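Local coordinates for protein BtGH115A (Bacteroides thetaiotaomicron, PDB 5BY3) that acts as a family GH115 4-O-methyl-alpha-glucuronidase with specificity for decorated arabinogalactans, at residues Gln156-Val160 with Glu161-Ile165; Tyr329-Asp333 with Val334-Pro338; Glu346-Asp349 with Ile350-Gly354; Thr378-Glu381 with Arg382-Gly386; Tyr415-Met418 with Lys419-Tyr422. All coordinates share one frame; numbering follows the deposited sequence.

Contact 1. Residues Gln156-Val160 with Glu161-Ile165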
# COMPACT_ATOMS: atom_id res chain seq x y z
N GLN A 156 -10.78 -11.53 -18.69
CA GLN A 156 -10.29 -10.52 -17.72
C GLN A 156 -9.46 -9.42 -18.37
O GLN A 156 -8.89 -9.63 -19.43
CB GLN A 156 -9.50 -11.19 -16.57
CG GLN A 156 -10.34 -11.69 -15.40
CD GLN A 156 -9.53 -12.48 -14.37
OE1 GLN A 156 -9.85 -13.63 -14.08
NE2 GLN A 156 -8.49 -11.87 -13.84
N SER A 157 -9.38 -8.26 -17.69
CA SER A 157 -8.66 -7.06 -18.11
C SER A 157 -8.49 -6.15 -16.89
O SER A 157 -9.37 -6.13 -16.02
CB SER A 157 -9.46 -6.29 -19.19
OG SER A 157 -10.83 -6.17 -18.83
N PRO A 158 -7.40 -5.36 -16.83
CA PRO A 158 -7.15 -4.52 -15.65
C PRO A 158 -7.99 -3.22 -15.57
O PRO A 158 -8.18 -2.51 -16.59
CB PRO A 158 -5.64 -4.18 -15.78
CG PRO A 158 -5.41 -4.22 -17.23
CD PRO A 158 -6.25 -5.34 -17.76
N SER A 159 -8.46 -2.92 -14.35
CA SER A 159 -9.03 -1.62 -14.00
C SER A 159 -7.96 -0.50 -14.08
O SER A 159 -8.25 0.59 -14.55
CB SER A 159 -9.60 -1.68 -12.60
OG SER A 159 -10.82 -2.40 -12.53
N VAL A 160 -6.74 -0.79 -13.63
CA VAL A 160 -5.65 0.21 -13.65
C VAL A 160 -4.56 -0.26 -14.62
O VAL A 160 -4.19 -1.46 -14.63
CB VAL A 160 -5.16 0.54 -12.22
CG1 VAL A 160 -3.94 1.48 -12.20
CG2 VAL A 160 -6.31 1.13 -11.40
N GLU A 161 -4.07 0.68 -15.44
CA GLU A 161 -3.18 0.33 -16.57
C GLU A 161 -1.73 -0.02 -16.14
O GLU A 161 -1.15 -1.00 -16.65
CB GLU A 161 -3.18 1.39 -17.70
CG GLU A 161 -2.83 0.77 -19.05
CD GLU A 161 -2.55 1.73 -20.21
OE1 GLU A 161 -2.69 2.96 -20.05
OE2 GLU A 161 -2.19 1.24 -21.30
N TYR A 162 -1.19 0.76 -15.21
CA TYR A 162 0.10 0.45 -14.62
C TYR A 162 -0.01 0.29 -13.11
O TYR A 162 -0.53 1.17 -12.40
CB TYR A 162 1.13 1.53 -14.97
CG TYR A 162 1.48 1.51 -16.42
CD1 TYR A 162 2.47 0.65 -16.90
CD2 TYR A 162 0.78 2.30 -17.35
CE1 TYR A 162 2.80 0.62 -18.25
CE2 TYR A 162 1.09 2.26 -18.70
CZ TYR A 162 2.11 1.43 -19.13
OH TYR A 162 2.44 1.38 -20.45
N ARG A 163 0.46 -0.86 -12.60
CA ARG A 163 0.35 -1.10 -11.17
C ARG A 163 1.59 -1.77 -10.68
O ARG A 163 2.16 -2.67 -11.29
CB ARG A 163 -0.94 -1.84 -10.82
CG ARG A 163 -1.19 -3.01 -11.72
CD ARG A 163 -2.59 -3.22 -12.29
NE ARG A 163 -2.33 -4.45 -13.06
CZ ARG A 163 -1.96 -4.48 -14.35
NH1 ARG A 163 -1.96 -3.36 -15.10
NH2 ARG A 163 -1.66 -5.64 -14.91
N GLY A 164 2.05 -1.31 -9.55
CA GLY A 164 3.35 -1.78 -9.16
C GLY A 164 3.68 -1.38 -7.78
O GLY A 164 2.87 -0.75 -7.08
N ILE A 165 4.90 -1.74 -7.40
CA ILE A 165 5.41 -1.48 -6.08
C ILE A 165 6.73 -0.74 -6.17
O ILE A 165 7.44 -0.80 -7.17
CB ILE A 165 5.61 -2.81 -5.29
CG1 ILE A 165 6.83 -3.61 -5.81
CG2 ILE A 165 4.29 -3.61 -5.24
CD1 ILE A 165 7.22 -4.82 -4.96

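Contact 2. Residues Tyr329-Asp333 with Val334-Pro338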
# COMPACT_ATOMS: atom_id res chain seq x y z
N TYR A 329 16.66 8.93 -28.73
CA TYR A 329 17.00 7.48 -28.56
C TYR A 329 15.85 6.48 -28.39
O TYR A 329 16.07 5.26 -28.51
CB TYR A 329 18.03 7.24 -27.44
CG TYR A 329 19.25 8.08 -27.53
CD1 TYR A 329 20.37 7.67 -28.27
CD2 TYR A 329 19.31 9.31 -26.87
CE1 TYR A 329 21.50 8.47 -28.37
CE2 TYR A 329 20.44 10.12 -26.96
CZ TYR A 329 21.53 9.69 -27.70
OH TYR A 329 22.65 10.50 -27.77
N VAL A 330 14.64 6.95 -28.08
CA VAL A 330 13.56 5.98 -27.79
C VAL A 330 12.52 5.96 -28.90
O VAL A 330 12.26 4.90 -29.47
CB VAL A 330 12.90 6.12 -26.36
CG1 VAL A 330 11.98 4.94 -26.06
CG2 VAL A 330 13.94 6.22 -25.25
N ASN A 331 11.94 7.12 -29.22
CA ASN A 331 10.86 7.16 -30.21
C ASN A 331 10.69 8.55 -30.77
O ASN A 331 10.53 9.51 -30.00
CB ASN A 331 9.56 6.65 -29.57
CG ASN A 331 8.50 6.29 -30.59
OD1 ASN A 331 8.21 7.05 -31.52
ND2 ASN A 331 7.87 5.13 -30.37
N LYS A 332 10.69 8.67 -32.09
CA LYS A 332 10.61 9.97 -32.74
C LYS A 332 9.32 10.74 -32.39
O LYS A 332 9.34 11.97 -32.30
CB LYS A 332 10.86 9.85 -34.24
CG LYS A 332 11.27 11.17 -34.92
CD LYS A 332 12.52 11.82 -34.31
CE LYS A 332 12.66 13.29 -34.72
NZ LYS A 332 13.49 14.09 -33.77
N ASP A 333 8.21 10.02 -32.17
CA ASP A 333 7.02 10.60 -31.53
C ASP A 333 7.09 10.28 -30.04
O ASP A 333 7.10 9.10 -29.65
CB ASP A 333 5.71 10.04 -32.14
CG ASP A 333 4.44 10.79 -31.66
OD1 ASP A 333 4.49 11.63 -30.71
OD2 ASP A 333 3.36 10.54 -32.23
N VAL A 334 7.16 11.33 -29.20
CA VAL A 334 7.36 11.12 -27.74
C VAL A 334 6.09 10.74 -27.00
O VAL A 334 6.16 10.11 -25.94
CB VAL A 334 8.14 12.24 -26.97
CG1 VAL A 334 9.63 12.08 -27.17
CG2 VAL A 334 7.64 13.65 -27.27
N THR A 335 4.94 11.10 -27.58
CA THR A 335 3.62 10.68 -27.08
C THR A 335 3.44 9.14 -27.15
O THR A 335 2.46 8.60 -26.63
CB THR A 335 2.46 11.41 -27.82
OG1 THR A 335 2.32 10.89 -29.15
CG2 THR A 335 2.71 12.92 -27.91
N GLN A 336 4.39 8.45 -27.79
CA GLN A 336 4.47 6.98 -27.80
C GLN A 336 5.46 6.46 -26.73
O GLN A 336 5.67 5.25 -26.60
CB GLN A 336 4.80 6.39 -29.22
CG GLN A 336 3.97 6.87 -30.45
CD GLN A 336 2.43 6.85 -30.30
OE1 GLN A 336 1.81 7.90 -30.08
NE2 GLN A 336 1.81 5.68 -30.43
N VAL A 337 6.08 7.37 -25.97
CA VAL A 337 6.98 7.00 -24.86
C VAL A 337 6.21 7.23 -23.56
O VAL A 337 5.73 8.35 -23.34
CB VAL A 337 8.27 7.84 -24.81
CG1 VAL A 337 9.22 7.28 -23.77
CG2 VAL A 337 8.96 7.88 -26.16
N PRO A 338 6.09 6.19 -22.70
CA PRO A 338 5.33 6.44 -21.46
C PRO A 338 6.10 7.29 -20.41
O PRO A 338 7.28 7.07 -20.12
CB PRO A 338 4.98 5.03 -20.97
CG PRO A 338 6.02 4.15 -21.55
CD PRO A 338 6.48 4.77 -22.84

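Contact 3. Residues Glu346-Asp349 with Ile350-Gly354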
# COMPACT_ATOMS: atom_id res chain seq x y z
N GLU A 346 7.09 19.08 -1.93
CA GLU A 346 7.10 20.52 -2.32
C GLU A 346 6.82 20.75 -3.82
O GLU A 346 6.57 21.90 -4.23
CB GLU A 346 8.42 21.21 -1.92
CG GLU A 346 9.58 21.05 -2.92
CD GLU A 346 10.09 19.60 -3.06
OE1 GLU A 346 10.06 18.83 -2.07
OE2 GLU A 346 10.57 19.21 -4.16
N VAL A 347 6.92 19.68 -4.61
CA VAL A 347 6.68 19.77 -6.05
C VAL A 347 5.19 19.95 -6.40
O VAL A 347 4.87 20.54 -7.44
CB VAL A 347 7.53 18.74 -6.91
CG1 VAL A 347 7.72 17.40 -6.24
CG2 VAL A 347 7.02 18.56 -8.34
N LEU A 348 4.29 19.51 -5.51
CA LEU A 348 2.86 19.78 -5.63
C LEU A 348 2.63 21.31 -5.72
O LEU A 348 1.85 21.75 -6.59
CB LEU A 348 2.04 19.11 -4.50
CG LEU A 348 0.50 19.25 -4.38
CD1 LEU A 348 -0.27 18.33 -5.31
CD2 LEU A 348 0.02 19.10 -2.93
N ASP A 349 3.31 22.08 -4.84
CA ASP A 349 3.32 23.57 -4.88
C ASP A 349 3.80 24.12 -6.23
O ASP A 349 3.15 25.00 -6.80
CB ASP A 349 4.18 24.22 -3.76
CG ASP A 349 3.72 23.87 -2.35
OD1 ASP A 349 2.51 23.72 -2.09
OD2 ASP A 349 4.61 23.77 -1.47
N ILE A 350 4.92 23.62 -6.71
CA ILE A 350 5.45 24.10 -7.97
C ILE A 350 4.56 23.75 -9.21
O ILE A 350 4.42 24.58 -10.13
CB ILE A 350 6.99 23.90 -8.09
CG1 ILE A 350 7.50 24.33 -9.45
CG2 ILE A 350 7.45 22.48 -7.79
CD1 ILE A 350 7.38 25.82 -9.66
N TYR A 351 3.88 22.60 -9.17
CA TYR A 351 2.79 22.32 -10.14
C TYR A 351 1.68 23.41 -10.09
O TYR A 351 1.50 24.12 -11.08
CB TYR A 351 2.21 20.92 -9.97
CG TYR A 351 0.95 20.68 -10.77
CD1 TYR A 351 1.01 20.32 -12.13
CD2 TYR A 351 -0.32 20.81 -10.17
CE1 TYR A 351 -0.14 20.10 -12.86
CE2 TYR A 351 -1.48 20.60 -10.89
CZ TYR A 351 -1.39 20.24 -12.24
OH TYR A 351 -2.56 20.02 -12.97
N HIS A 352 1.03 23.54 -8.92
CA HIS A 352 -0.01 24.57 -8.61
C HIS A 352 0.33 26.04 -8.85
O HIS A 352 -0.54 26.89 -8.80
CB HIS A 352 -0.53 24.42 -7.17
CG HIS A 352 -1.47 23.27 -6.97
ND1 HIS A 352 -1.52 22.54 -5.80
CD2 HIS A 352 -2.37 22.70 -7.82
CE1 HIS A 352 -2.42 21.57 -5.93
NE2 HIS A 352 -2.94 21.64 -7.14
N ALA A 353 1.59 26.35 -9.13
CA ALA A 353 1.96 27.72 -9.46
C ALA A 353 1.83 27.95 -10.99
O ALA A 353 2.54 28.79 -11.58
CB ALA A 353 3.37 27.98 -8.97
N GLY A 354 0.92 27.18 -11.60
CA GLY A 354 0.68 27.12 -13.05
C GLY A 354 1.81 26.59 -13.93
O GLY A 354 2.18 27.23 -14.92

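Contact 4. Residues Thr378-Glu381 with Arg382-Gly386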
# COMPACT_ATOMS: atom_id res chain seq x y z
N THR A 378 -8.75 17.61 -11.01
CA THR A 378 -9.80 18.51 -11.50
C THR A 378 -10.22 18.00 -12.88
O THR A 378 -9.41 17.35 -13.57
CB THR A 378 -9.35 19.98 -11.62
OG1 THR A 378 -8.41 20.11 -12.69
CG2 THR A 378 -8.76 20.52 -10.28
N ALA A 379 -11.47 18.30 -13.26
CA ALA A 379 -12.10 17.87 -14.53
C ALA A 379 -11.16 18.07 -15.70
O ALA A 379 -11.09 17.23 -16.60
CB ALA A 379 -13.41 18.61 -14.75
N GLU A 380 -10.41 19.16 -15.63
CA GLU A 380 -9.36 19.46 -16.60
C GLU A 380 -8.29 18.34 -16.62
O GLU A 380 -8.14 17.65 -17.66
CB GLU A 380 -8.79 20.90 -16.35
CG GLU A 380 -7.53 21.34 -17.12
CD GLU A 380 -7.44 20.85 -18.57
OE1 GLU A 380 -8.45 20.90 -19.32
OE2 GLU A 380 -6.34 20.41 -18.97
N GLU A 381 -7.61 18.14 -15.48
CA GLU A 381 -6.52 17.17 -15.29
C GLU A 381 -6.98 15.79 -15.64
O GLU A 381 -6.26 15.02 -16.25
CB GLU A 381 -6.00 17.19 -13.84
CG GLU A 381 -5.18 18.42 -13.47
CD GLU A 381 -5.22 18.77 -11.97
OE1 GLU A 381 -6.18 18.40 -11.27
OE2 GLU A 381 -4.30 19.44 -11.48
N ARG A 382 -8.22 15.49 -15.29
CA ARG A 382 -8.82 14.23 -15.65
C ARG A 382 -8.93 13.97 -17.17
O ARG A 382 -8.65 12.85 -17.62
CB ARG A 382 -10.17 14.12 -14.96
CG ARG A 382 -10.86 12.81 -15.19
CD ARG A 382 -12.03 12.67 -14.25
NE ARG A 382 -12.54 11.32 -14.42
CZ ARG A 382 -13.48 10.75 -13.69
NH1 ARG A 382 -14.07 11.41 -12.69
NH2 ARG A 382 -13.83 9.51 -13.97
N ALA A 383 -9.31 14.99 -17.95
CA ALA A 383 -9.46 14.88 -19.41
C ALA A 383 -8.11 14.79 -20.18
O ALA A 383 -8.08 14.40 -21.35
CB ALA A 383 -10.34 16.02 -19.93
N ARG A 384 -6.99 15.14 -19.53
CA ARG A 384 -5.65 14.92 -20.12
C ARG A 384 -5.43 13.49 -20.67
O ARG A 384 -5.78 12.49 -20.03
CB ARG A 384 -4.54 15.20 -19.11
CG ARG A 384 -4.48 16.64 -18.61
CD ARG A 384 -3.44 16.82 -17.52
NE ARG A 384 -2.12 16.28 -17.88
CZ ARG A 384 -1.03 17.01 -18.08
NH1 ARG A 384 -1.07 18.34 -17.99
NH2 ARG A 384 0.12 16.40 -18.39
N LYS A 385 -4.84 13.43 -21.86
CA LYS A 385 -4.57 12.20 -22.58
C LYS A 385 -3.64 11.25 -21.79
O LYS A 385 -3.78 10.04 -21.89
CB LYS A 385 -4.01 12.54 -23.99
CG LYS A 385 -3.47 11.39 -24.83
CD LYS A 385 -2.33 11.87 -25.74
CE LYS A 385 -1.64 10.74 -26.55
NZ LYS A 385 -1.15 11.21 -27.88
N GLY A 386 -2.72 11.80 -21.00
CA GLY A 386 -1.79 11.01 -20.17
C GLY A 386 -2.35 10.35 -18.90
O GLY A 386 -1.64 9.57 -18.22

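Contact 5. Residues Tyr415-Met418 with Lys419-Tyr422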
# COMPACT_ATOMS: atom_id res chain seq x y z
N TYR A 415 -8.88 0.79 1.24
CA TYR A 415 -10.07 0.67 0.41
C TYR A 415 -10.71 2.01 0.11
O TYR A 415 -10.84 2.36 -1.08
CB TYR A 415 -11.14 -0.22 1.02
CG TYR A 415 -12.35 -0.29 0.11
CD1 TYR A 415 -12.27 -0.91 -1.12
CD2 TYR A 415 -13.58 0.32 0.46
CE1 TYR A 415 -13.35 -0.94 -2.00
CE2 TYR A 415 -14.70 0.27 -0.40
CZ TYR A 415 -14.56 -0.37 -1.63
OH TYR A 415 -15.61 -0.46 -2.51
N GLN A 416 -11.10 2.76 1.16
CA GLN A 416 -11.89 3.96 0.91
C GLN A 416 -11.14 5.06 0.16
O GLN A 416 -11.76 5.79 -0.62
CB GLN A 416 -12.63 4.46 2.15
CG GLN A 416 -11.97 5.56 2.96
CD GLN A 416 -12.14 6.99 2.44
OE1 GLN A 416 -13.18 7.40 1.91
NE2 GLN A 416 -11.10 7.76 2.62
N GLN A 417 -9.84 5.19 0.39
CA GLN A 417 -9.06 6.16 -0.29
C GLN A 417 -8.87 5.79 -1.75
O GLN A 417 -9.00 6.66 -2.62
CB GLN A 417 -7.72 6.39 0.40
CG GLN A 417 -7.80 7.28 1.65
CD GLN A 417 -8.17 8.73 1.31
OE1 GLN A 417 -9.20 9.25 1.77
NE2 GLN A 417 -7.33 9.37 0.47
N MSE A 418 -8.61 4.51 -2.02
CA MSE A 418 -8.22 4.06 -3.36
C MSE A 418 -9.43 3.90 -4.24
O MSE A 418 -9.35 4.14 -5.44
CB MSE A 418 -7.38 2.77 -3.39
CG MSE A 418 -6.03 2.90 -2.72
SE MSE A 418 -4.92 4.34 -3.44
CE MSE A 418 -4.78 3.65 -5.28
N LYS A 419 -10.54 3.46 -3.66
CA LYS A 419 -11.84 3.48 -4.35
C LYS A 419 -12.15 4.92 -4.77
O LYS A 419 -12.45 5.17 -5.95
CB LYS A 419 -12.93 2.90 -3.45
CG LYS A 419 -14.36 3.16 -3.87
CD LYS A 419 -14.89 2.10 -4.83
CE LYS A 419 -16.32 2.41 -5.26
NZ LYS A 419 -16.74 1.48 -6.35
N GLN A 420 -12.04 5.86 -3.84
CA GLN A 420 -12.24 7.26 -4.19
C GLN A 420 -11.30 7.70 -5.30
O GLN A 420 -11.75 8.35 -6.24
CB GLN A 420 -12.17 8.18 -2.98
CG GLN A 420 -12.73 9.58 -3.26
CD GLN A 420 -13.05 10.36 -2.00
OE1 GLN A 420 -12.17 10.61 -1.18
NE2 GLN A 420 -14.31 10.73 -1.83
N ALA A 421 -10.03 7.31 -5.23
CA ALA A 421 -9.06 7.63 -6.27
C ALA A 421 -9.50 7.16 -7.67
O ALA A 421 -9.45 7.94 -8.64
CB ALA A 421 -7.69 7.08 -5.92
N TYR A 422 -9.95 5.91 -7.79
CA TYR A 422 -10.42 5.44 -9.08
C TYR A 422 -11.65 6.22 -9.56
O TYR A 422 -11.70 6.67 -10.72
CB TYR A 422 -10.66 3.95 -9.07
CG TYR A 422 -11.01 3.35 -10.43
CD1 TYR A 422 -10.01 2.83 -11.26
CD2 TYR A 422 -12.35 3.27 -10.87
CE1 TYR A 422 -10.33 2.26 -12.50
CE2 TYR A 422 -12.68 2.70 -12.09
CZ TYR A 422 -11.67 2.20 -12.90
OH TYR A 422 -12.00 1.64 -14.10

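Contact 1. Residues Gln156-Val160 with Glu161-Ile165
Arg163 folds back along the chain onto Val160 and Pro158, a compact example of a long side chain returning to the loop before its own strand. Its NH1 donates to Val160 O at 3.0 Å, but the bond is bent, with an N-H...O angle of 131°, and the oxygen stands well out of the guanidinium plane. Pro158 lies over one face of the same group, CB 3.8 Å from NH1 and nearer the rim than the middle, the two side chains crossing at about a right angle. The fold-back depends on the first torsion, which sets CG between the backbone N and the carbonyl carbon (chi1 47°), and on a bend at chi2. The aliphatic part is pressed in too, with Arg163 CD 3.3 Å from Val160 O. Val160 adds its CG1 methyl, 3.4 Å from Tyr162 O, and it is buried together with Pro158 and Arg163.

The other side of the chain is looser. Glu161 and Tyr162 set off away from Gln156-Val160 at CB and are partly exposed; Glu161 forms a salt bridge with Lys428, and Tyr162 meets Phe238 edge-to-face. Behind the buried side, Trp452 of helix 441-452 touches both Pro158 and Arg163.

Strand 162-166 belongs to the parallel eight-stranded sheet of the TIM-barrel family. NH1 also bonds Gln94 OE1, NH2 bonds weakly to Arg207 O, and NE is hydrogen-bonded as well. The charge of the buried guanidinium is therefore probably offset by carbonyl and amide oxygens, with no carboxylate across this contact to share it.

Contact 2. Residues Tyr329-Asp333 with Val334-Pro338
Asp333 and Thr335 face each other across a tight turn within the loop between helix 308-329 and strand 339-341. Asp333 OD1 takes two bonds from the same residue: one from Thr335 OG1 at 2.8 Å, the other from Thr335 N at 3.2 Å. Both donors approach from the same face of the carboxylate, more than 40° out of its plane. The hydroxyl gets there because OG1 is set between the backbone N and the carbonyl carbon (chi1 73°), close beside its own N-H.

Asn331 repeats the pattern two residues earlier. Its OD1 accepts from Asp333 N at 3.0 Å, which closes an Asx turn, while the other branch of the amide, ND2, lies 3.5 Å from Gln336 CB. The two amide planes of Asn331 and Gln336 are turned 65° apart, so they do not stack, and it is the Gln336 methylene that meets Asn331. An alanine here removes OD1 and ND2, which would probably leave the N-H of Asp333 without its acceptor in the Asx turn and open a gap beside Gln336 CB. Nearer the backbone, Asn331 CB lies 3.7 Å from Val337 CG2, the same methyl that Val330 CG1 approaches at 4.2 Å. Val337 and Val334 then carry this apolar side on to Leu326 of helix 308-329.

A weak bond from Gln336 N to Asp333 O, 3.4 Å long, completes the turn. Two side-chain oxygens thus accept backbone N-H groups where no helix or strand supplies acceptors, and the extra hydroxyl bond is likely to limit rotation of the Asp333 carboxylate.

Contact 3. Residues Glu346-Asp349 with Ile350-Gly354
His352 and Leu348 stand one turn apart on helix 347-352, the short helix of a beta-alpha-beta unit between strands 339-341 and 362-366, and they illustrate how i to i+4 side chains pair along a helix. The two lie side by side, pointing the same way.

Followed outward, the histidine first passes the backbone. Its CB is 3.6 Å from Leu348 O, the carbonyl that accepts the bond of His352 N at 3.1 Å, nearly straight at 173°. CG, placed anti to the carbonyl carbon and beside the backbone N (chi1 -75°), stays near that same oxygen, and so does ND1, although the oxygen lies obliquely to the ring. Only further out does leucine take over: CE1 comes within 3.9 Å of Leu348 CD1 and about as near to Leu348 CG. Leu348 can offer this branch because its CG is anti to the backbone N. Beyond these two segments, His375 joins the pair, touching Leu348 and meeting the His352 ring with the planes at about 60°.

On the buried side of the helix, Ile350 packs on Val308, Leu315 and the chain of Lys312, all from helix 308-329. Its CG2 branch lies against the preceding turn, 3.2 Å from Val347 O, 3.3 Å from Val347 CA and 3.8 Å from Val347 CB.

Contact 4. Residues Thr378-Glu381 with Arg382-Gly386
Arg382 opens its half of helix 379-383 with a backbone bond to Thr378 at the N-cap: Arg382 N reaches Thr378 O at 2.8 Å with an angle of 167°. Its CB rests against the carbonyl oxygens of Thr378 and Ala379, and from there the chain runs fully extended, CG anti to the backbone N (chi1 -176°), away from the preceding turn to a weak bond between NH1 and Asp423 O.

Ala383 follows, its N bonded to Ala379 O at 3.2 Å and more weakly to Glu380 O. At Arg384 the helix is running out: its N has two weak bonds, to the carbonyls of Glu380 and Glu381. The aliphatic chain of Arg384 curls round Glu381 O, with CB at 3.3 Å, CG at 3.4 Å and CD at 3.6 Å from that oxygen. A bend at chi3 (51°) then turns the guanidinium to the carbonyls of Val361 and Val357. Gly386 ends the segment, its O accepting from Thr362 OG1.

At the start of the helix the first-turn carboxylate turns back to the N-cap. Glu381 OE1 accepts from Thr378 N at 2.7 Å, which is the side-chain-to-N-cap limb of a capping box and that limb alone. The weaker Thr378 OG1 bond goes to the same atom, as does His375 NE2.

The helix connects strand 362-366 to strand 388-393 in a beta-alpha-beta unit. Glu381 lies on Leu363 and Trp365 of the first strand, Arg384 also touches Leu363, and Asn388 of the second donates to Glu381 O.

Contact 5. Residues Tyr415-Met418 with Lys419-Tyr422
Lys419, Gln420, Ala421 and Tyr422 each donate their backbone N-H to the carbonyl four residues earlier, from Tyr415 O to selenomethionine Met418 O, so that helix 411-423 is regular here. The first bond, Lys419 N to Tyr415 O, is 2.8 Å long and nearly straight at 166°.

The side chains on that first turn show an i to i+4 pairing along a helix. Lys419 CB stands over one face of the Tyr415 ring, 4.2 Å from its centroid and 17° off the normal, a CH-pi contact displaced toward the rim. Both chains point the same way. CG of Lys419 is anti to the backbone N and the chain bends at chi2 (88°), which carries CD along the ring to 3.5 Å from Tyr415 OH. Farther out the two polar ends converge, OH and NZ each hydrogen-bonded to Ser458 OG. An alanine in place of Tyr415 takes away the ring and its hydroxyl, which would probably leave Ser458 OG without one partner and the lysine chain freer to swing.

Elsewhere, small groups fit against carbonyls: Gln420 CB lies 3.4 Å from Gln416 O, and Ala421 CB is equally close to Met418 O. The selenomethionine, bent at chi2 and chi3, faces inward to Val390, Tyr392 and Trp430 of the strands and to Phe447 and Met450 of helix 441-452.

With one side on the sheet and another on the next helix, this is the crossover helix of a beta-alpha-beta unit, joining parallel strands 388-393 and 429-433 as in a TIM barrel.

How the contacts relate
All five contacts belong to the family GH115 region and are spread around its parallel strands. Contacts 3 and 4 come from successive beta-alpha-beta units, their centres about 17 Å apart; Tyr351 OH and Glu381 OE2 join them by a probable hydrogen bond whose modelled length is doubtful. Contact 2 reaches contact 4 through Thr335 CB, 3.6 Å from Lys385 NZ. Contacts 1 and 5, about 15 Å apart between centres, meet where Ser159 O lies 3.4 Å from Tyr422 CE1, whereas contacts 2 and 5 are about 31 Å apart between centres. The nickel ion is bound at Leu404 and Asp436, residues that belong to none of the five.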